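Local coordinates for photosystem II stability/assembly factor HCF136 (Cyanidioschyzon merolae, PDB 5OJ3), which is probably essential for photosystem II biogenesis, acting in assembly of an early intermediate that contains D2 and cytochrome b559, at residues R277-A285 against F293-D301. Sequence-based numbering, arbitrary orientation.
Sequences RDVHGNYIA and FLTWVPGSD
Y283-A285 and F293-W296 pair as the two antiparallel strands of a beta hairpin, in one blade of the seven-bladed propeller that surrounds the central pore. Two hydrogen-bonded pairs, Y283 with W296 and A285 with L294, flank the non-hydrogen-bonded pair I284-T295. The amide N of Y283 reaches W296 O at 2.6 Å; W296 N returns a bond to Y283 O at 2.8 Å.

On the face of Y283 and W296 the two rings lie side by side, rim to rim, planes at 42°. W296 holds CG opposite its own N (chi1 -175°), which lays the indole alongside the tyrosine, where CE3 meets Y283 CD2. On its pyrrole side, W296 NE1 donates to S300 O at 2.8 Å, tying the strand to the V297-S300 type II turn; I232 of the preceding blade touches both aromatics. Replacing W296 with an alanine removes the indole, and that edge of Y283 would probably lose its neighbour and S300 O its indole donor.

On the other face, I284 CG1 packs on T295 CG2 at 3.8 Å, and I317 and F319 of the following blade cover I284. Backbone bonds thus set the register, while apolar side chains, and the bond between Y283 OH and E224, join this blade to its neighbours.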
ATOM      1  N   ARG A 277       4.726  -4.283   0.290  1.00 37.64           N
ATOM      2  CA  ARG A 277       5.533  -5.487   0.225  1.00 37.62           C
ATOM      3  C   ARG A 277       5.438  -6.113  -1.158  1.00 39.46           C
ATOM      4  O   ARG A 277       4.363  -6.169  -1.766  1.00 38.95           O
ATOM      5  CB  ARG A 277       5.109  -6.512   1.287  1.00 35.64           C
ATOM      6  CG  ARG A 277       6.136  -7.621   1.430  1.00 34.11           C
ATOM      7  CD  ARG A 277       5.930  -8.404   2.698  1.00 35.11           C
ATOM      8  NE  ARG A 277       6.552  -9.712   2.674  1.00 36.77           N
ATOM      9  CZ  ARG A 277       6.190 -10.726   1.905  1.00 37.79           C
ATOM     10  NH1 ARG A 277       5.146 -10.636   1.101  1.00 39.23           N
ATOM     11  NH2 ARG A 277       6.852 -11.860   1.997  1.00 36.09           N
ATOM     12  N   ASP A 278       6.573  -6.599  -1.631  1.00 45.43           N
ATOM     13  CA  ASP A 278       6.732  -7.175  -2.949  1.00 50.14           C
ATOM     14  C   ASP A 278       6.304  -8.645  -2.928  1.00 54.18           C
ATOM     15  O   ASP A 278       6.088  -9.247  -1.871  1.00 56.33           O
ATOM     16  CB  ASP A 278       8.200  -7.016  -3.366  1.00 52.79           C
ATOM     17  CG  ASP A 278       8.536  -7.691  -4.665  1.00 59.14           C
ATOM     18  OD1 ASP A 278       8.451  -7.030  -5.715  1.00 61.83           O
ATOM     19  OD2 ASP A 278       8.900  -8.885  -4.635  1.00 62.06           O
ATOM     20  N   VAL A 279       6.172  -9.227  -4.121  1.00 59.31           N
ATOM     21  CA  VAL A 279       5.713 -10.601  -4.213  1.00 59.86           C
ATOM     22  C   VAL A 279       6.779 -11.570  -3.723  1.00 55.77           C
ATOM     23  O   VAL A 279       6.458 -12.698  -3.332  1.00 40.82           O
ATOM     24  CB  VAL A 279       5.270 -10.896  -5.658  1.00 41.46           C
ATOM     25  CG1 VAL A 279       6.445 -11.327  -6.525  1.00 42.17           C
ATOM     26  CG2 VAL A 279       4.159 -11.910  -5.674  1.00 44.78           C
ATOM     27  N   HIS A 280       8.046 -11.159  -3.731  1.00 47.03           N
ATOM     28  CA  HIS A 280       9.150 -11.953  -3.207  1.00 46.39           C
ATOM     29  C   HIS A 280       9.614 -11.484  -1.832  1.00 41.91           C
ATOM     30  O   HIS A 280      10.700 -11.874  -1.390  1.00 40.95           O
ATOM     31  CB  HIS A 280      10.324 -11.953  -4.192  1.00 47.51           C
ATOM     32  CG  HIS A 280       9.935 -12.318  -5.592  1.00 52.27           C
ATOM     33  ND1 HIS A 280       9.853 -11.393  -6.610  1.00 49.60           N
ATOM     34  CD2 HIS A 280       9.601 -13.511  -6.140  1.00 52.52           C
ATOM     35  CE1 HIS A 280       9.493 -12.001  -7.727  1.00 53.03           C
ATOM     36  NE2 HIS A 280       9.327 -13.284  -7.467  1.00 54.52           N
ATOM     37  N   GLY A 281       8.820 -10.666  -1.148  1.00 38.57           N
ATOM     38  CA  GLY A 281       9.148 -10.217   0.189  1.00 36.49           C
ATOM     39  C   GLY A 281       9.993  -8.968   0.275  1.00 34.47           C
ATOM     40  O   GLY A 281      10.432  -8.618   1.378  1.00 32.82           O
ATOM     41  N   ASN A 282      10.230  -8.281  -0.839  1.00 33.15           N
ATOM     42  CA  ASN A 282      10.926  -7.005  -0.801  1.00 31.39           C
ATOM     43  C   ASN A 282       9.992  -5.923  -0.276  1.00 32.81           C
ATOM     44  O   ASN A 282       8.781  -5.950  -0.510  1.00 38.10           O
ATOM     45  CB  ASN A 282      11.439  -6.612  -2.186  1.00 31.73           C
ATOM     46  CG  ASN A 282      12.495  -7.560  -2.712  1.00 33.48           C
ATOM     47  OD1 ASN A 282      13.096  -8.321  -1.960  1.00 36.53           O
ATOM     48  ND2 ASN A 282      12.729  -7.513  -4.017  1.00 33.21           N
ATOM     49  N   TYR A 283      10.560  -4.978   0.463  1.00 33.96           N
ATOM     50  CA  TYR A 283       9.810  -3.840   0.973  1.00 35.04           C
ATOM     51  C   TYR A 283      10.291  -2.552   0.321  1.00 31.86           C
ATOM     52  O   TYR A 283      11.478  -2.393   0.020  1.00 30.09           O
ATOM     53  CB  TYR A 283       9.957  -3.718   2.492  1.00 34.30           C
ATOM     54  CG  TYR A 283       9.170  -4.722   3.297  1.00 33.83           C
ATOM     55  CD1 TYR A 283       7.805  -4.571   3.494  1.00 35.21           C
ATOM     56  CD2 TYR A 283       9.796  -5.822   3.861  1.00 35.98           C
ATOM     57  CE1 TYR A 283       7.089  -5.492   4.235  1.00 36.82           C
ATOM     58  CE2 TYR A 283       9.090  -6.749   4.599  1.00 38.92           C
ATOM     59  CZ  TYR A 283       7.741  -6.575   4.794  1.00 37.11           C
ATOM     60  OH  TYR A 283       7.035  -7.501   5.532  1.00 38.95           O
ATOM     61  N   ILE A 284       9.359  -1.628   0.114  1.00 30.00           N
ATOM     62  CA  ILE A 284       9.690  -0.279  -0.324  1.00 32.34           C
ATOM     63  C   ILE A 284       8.860   0.692   0.499  1.00 38.05           C
ATOM     64  O   ILE A 284       7.704   0.412   0.840  1.00 40.61           O
ATOM     65  CB  ILE A 284       9.461  -0.071  -1.837  1.00 30.76           C
ATOM     66  CG1 ILE A 284      10.138   1.219  -2.299  1.00 31.65           C
ATOM     67  CG2 ILE A 284       7.980  -0.014  -2.169  1.00 30.35           C
ATOM     68  CD1 ILE A 284      10.358   1.286  -3.788  1.00 32.03           C
ATOM     69  N   ALA A 285       9.459   1.827   0.837  1.00 40.41           N
ATOM     70  CA  ALA A 285       8.828   2.794   1.720  1.00 43.29           C
ATOM     71  C   ALA A 285       9.443   4.154   1.434  1.00 45.09           C
ATOM     72  O   ALA A 285      10.375   4.283   0.634  1.00 44.45           O
ATOM     73  CB  ALA A 285       9.000   2.401   3.190  1.00 43.43           C
ATOM     74  N   PHE A 293      13.833   7.600  -0.873  1.00 42.22           N
ATOM     75  CA  PHE A 293      13.002   6.442  -0.577  1.00 40.68           C
ATOM     76  C   PHE A 293      13.892   5.308  -0.085  1.00 39.41           C
ATOM     77  O   PHE A 293      15.121   5.352  -0.206  1.00 38.31           O
ATOM     78  CB  PHE A 293      12.142   6.034  -1.786  1.00 40.49           C
ATOM     79  CG  PHE A 293      12.925   5.541  -2.969  1.00 41.10           C
ATOM     80  CD1 PHE A 293      13.477   6.436  -3.871  1.00 43.20           C
ATOM     81  CD2 PHE A 293      13.069   4.184  -3.207  1.00 38.53           C
ATOM     82  CE1 PHE A 293      14.184   5.986  -4.972  1.00 41.04           C
ATOM     83  CE2 PHE A 293      13.773   3.730  -4.306  1.00 37.03           C
ATOM     84  CZ  PHE A 293      14.331   4.632  -5.189  1.00 37.48           C
ATOM     85  N   LEU A 294      13.253   4.285   0.479  1.00 39.61           N
ATOM     86  CA  LEU A 294      13.948   3.201   1.157  1.00 37.23           C
ATOM     87  C   LEU A 294      13.416   1.862   0.674  1.00 35.14           C
ATOM     88  O   LEU A 294      12.233   1.725   0.347  1.00 36.82           O
ATOM     89  CB  LEU A 294      13.790   3.294   2.682  1.00 36.10           C
ATOM     90  CG  LEU A 294      14.387   4.514   3.382  1.00 36.55           C
ATOM     91  CD1 LEU A 294      13.483   4.999   4.503  1.00 37.36           C
ATOM     92  CD2 LEU A 294      15.771   4.184   3.915  1.00 37.00           C
ATOM     93  N   THR A 295      14.303   0.869   0.638  1.00 30.60           N
ATOM     94  CA  THR A 295      13.935  -0.485   0.255  1.00 30.65           C
ATOM     95  C   THR A 295      14.595  -1.474   1.204  1.00 30.31           C
ATOM     96  O   THR A 295      15.627  -1.190   1.817  1.00 30.98           O
ATOM     97  CB  THR A 295      14.349  -0.821  -1.188  1.00 32.68           C
ATOM     98  OG1 THR A 295      15.778  -0.909  -1.270  1.00 34.52           O
ATOM     99  CG2 THR A 295      13.841   0.229  -2.169  1.00 32.48           C
ATOM    100  N   TRP A 296      13.981  -2.651   1.311  1.00 27.68           N
ATOM    101  CA  TRP A 296      14.528  -3.752   2.090  1.00 26.81           C
ATOM    102  C   TRP A 296      14.221  -5.052   1.367  1.00 30.53           C
ATOM    103  O   TRP A 296      13.059  -5.328   1.052  1.00 34.92           O
ATOM    104  CB  TRP A 296      13.946  -3.792   3.507  1.00 26.63           C
ATOM    105  CG  TRP A 296      14.568  -4.846   4.380  1.00 27.42           C
ATOM    106  CD1 TRP A 296      15.734  -4.746   5.082  1.00 32.05           C
ATOM    107  CD2 TRP A 296      14.074  -6.172   4.612  1.00 31.58           C
ATOM    108  NE1 TRP A 296      15.988  -5.918   5.753  1.00 31.77           N
ATOM    109  CE2 TRP A 296      14.984  -6.810   5.479  1.00 32.64           C
ATOM    110  CE3 TRP A 296      12.948  -6.877   4.178  1.00 27.82           C
ATOM    111  CZ2 TRP A 296      14.801  -8.121   5.920  1.00 34.07           C
ATOM    112  CZ3 TRP A 296      12.768  -8.176   4.616  1.00 30.08           C
ATOM    113  CH2 TRP A 296      13.689  -8.783   5.480  1.00 32.70           C
ATOM    114  N   VAL A 297      15.257  -5.843   1.106  1.00 29.92           N
ATOM    115  CA  VAL A 297      15.078  -7.167   0.515  1.00 33.17           C
ATOM    116  C   VAL A 297      15.451  -8.184   1.589  1.00 34.66           C
ATOM    117  O   VAL A 297      16.313  -7.898   2.434  1.00 33.22           O
ATOM    118  CB  VAL A 297      15.905  -7.338  -0.770  1.00 36.02           C
ATOM    119  CG1 VAL A 297      15.795  -6.093  -1.643  1.00 34.60           C
ATOM    120  CG2 VAL A 297      17.347  -7.670  -0.453  1.00 38.06           C
ATOM    121  N   PRO A 298      14.791  -9.343   1.633  1.00 37.42           N
ATOM    122  CA  PRO A 298      15.076 -10.323   2.688  1.00 39.62           C
ATOM    123  C   PRO A 298      16.560 -10.644   2.800  1.00 39.98           C
ATOM    124  O   PRO A 298      17.280 -10.715   1.802  1.00 40.09           O
ATOM    125  CB  PRO A 298      14.272 -11.549   2.249  1.00 41.08           C
ATOM    126  CG  PRO A 298      13.119 -10.977   1.499  1.00 38.61           C
ATOM    127  CD  PRO A 298      13.657  -9.757   0.788  1.00 36.53           C
ATOM    128  N   GLY A 299      17.019 -10.814   4.041  1.00 43.09           N
ATOM    129  CA  GLY A 299      18.392 -11.155   4.323  1.00 49.18           C
ATOM    130  C   GLY A 299      19.306  -9.984   4.619  1.00 51.59           C
ATOM    131  O   GLY A 299      20.343 -10.177   5.264  1.00 56.00           O
ATOM    132  N   SER A 300      18.958  -8.780   4.182  1.00 50.68           N
ATOM    133  CA  SER A 300      19.801  -7.627   4.458  1.00 52.97           C
ATOM    134  C   SER A 300      19.516  -7.079   5.850  1.00 51.90           C
ATOM    135  O   SER A 300      18.387  -7.130   6.346  1.00 50.23           O
ATOM    136  CB  SER A 300      19.588  -6.533   3.410  1.00 53.34           C
ATOM    137  OG  SER A 300      18.239  -6.102   3.381  1.00 51.88           O
ATOM    138  N   ASP A 301      20.558  -6.541   6.475  1.00 54.07           N
ATOM    139  CA  ASP A 301      20.500  -6.098   7.860  1.00 55.24           C
ATOM    140  C   ASP A 301      20.015  -4.664   8.003  1.00 53.46           C
ATOM    141  O   ASP A 301      19.989  -4.142   9.122  1.00 54.32           O
ATOM    142  CB  ASP A 301      21.877  -6.247   8.517  1.00 60.35           C
ATOM    143  CG  ASP A 301      22.296  -7.695   8.669  1.00 65.48           C
ATOM    144  OD1 ASP A 301      21.484  -8.497   9.182  1.00 66.47           O
ATOM    145  OD2 ASP A 301      23.431  -8.034   8.276  1.00 69.08           O
TER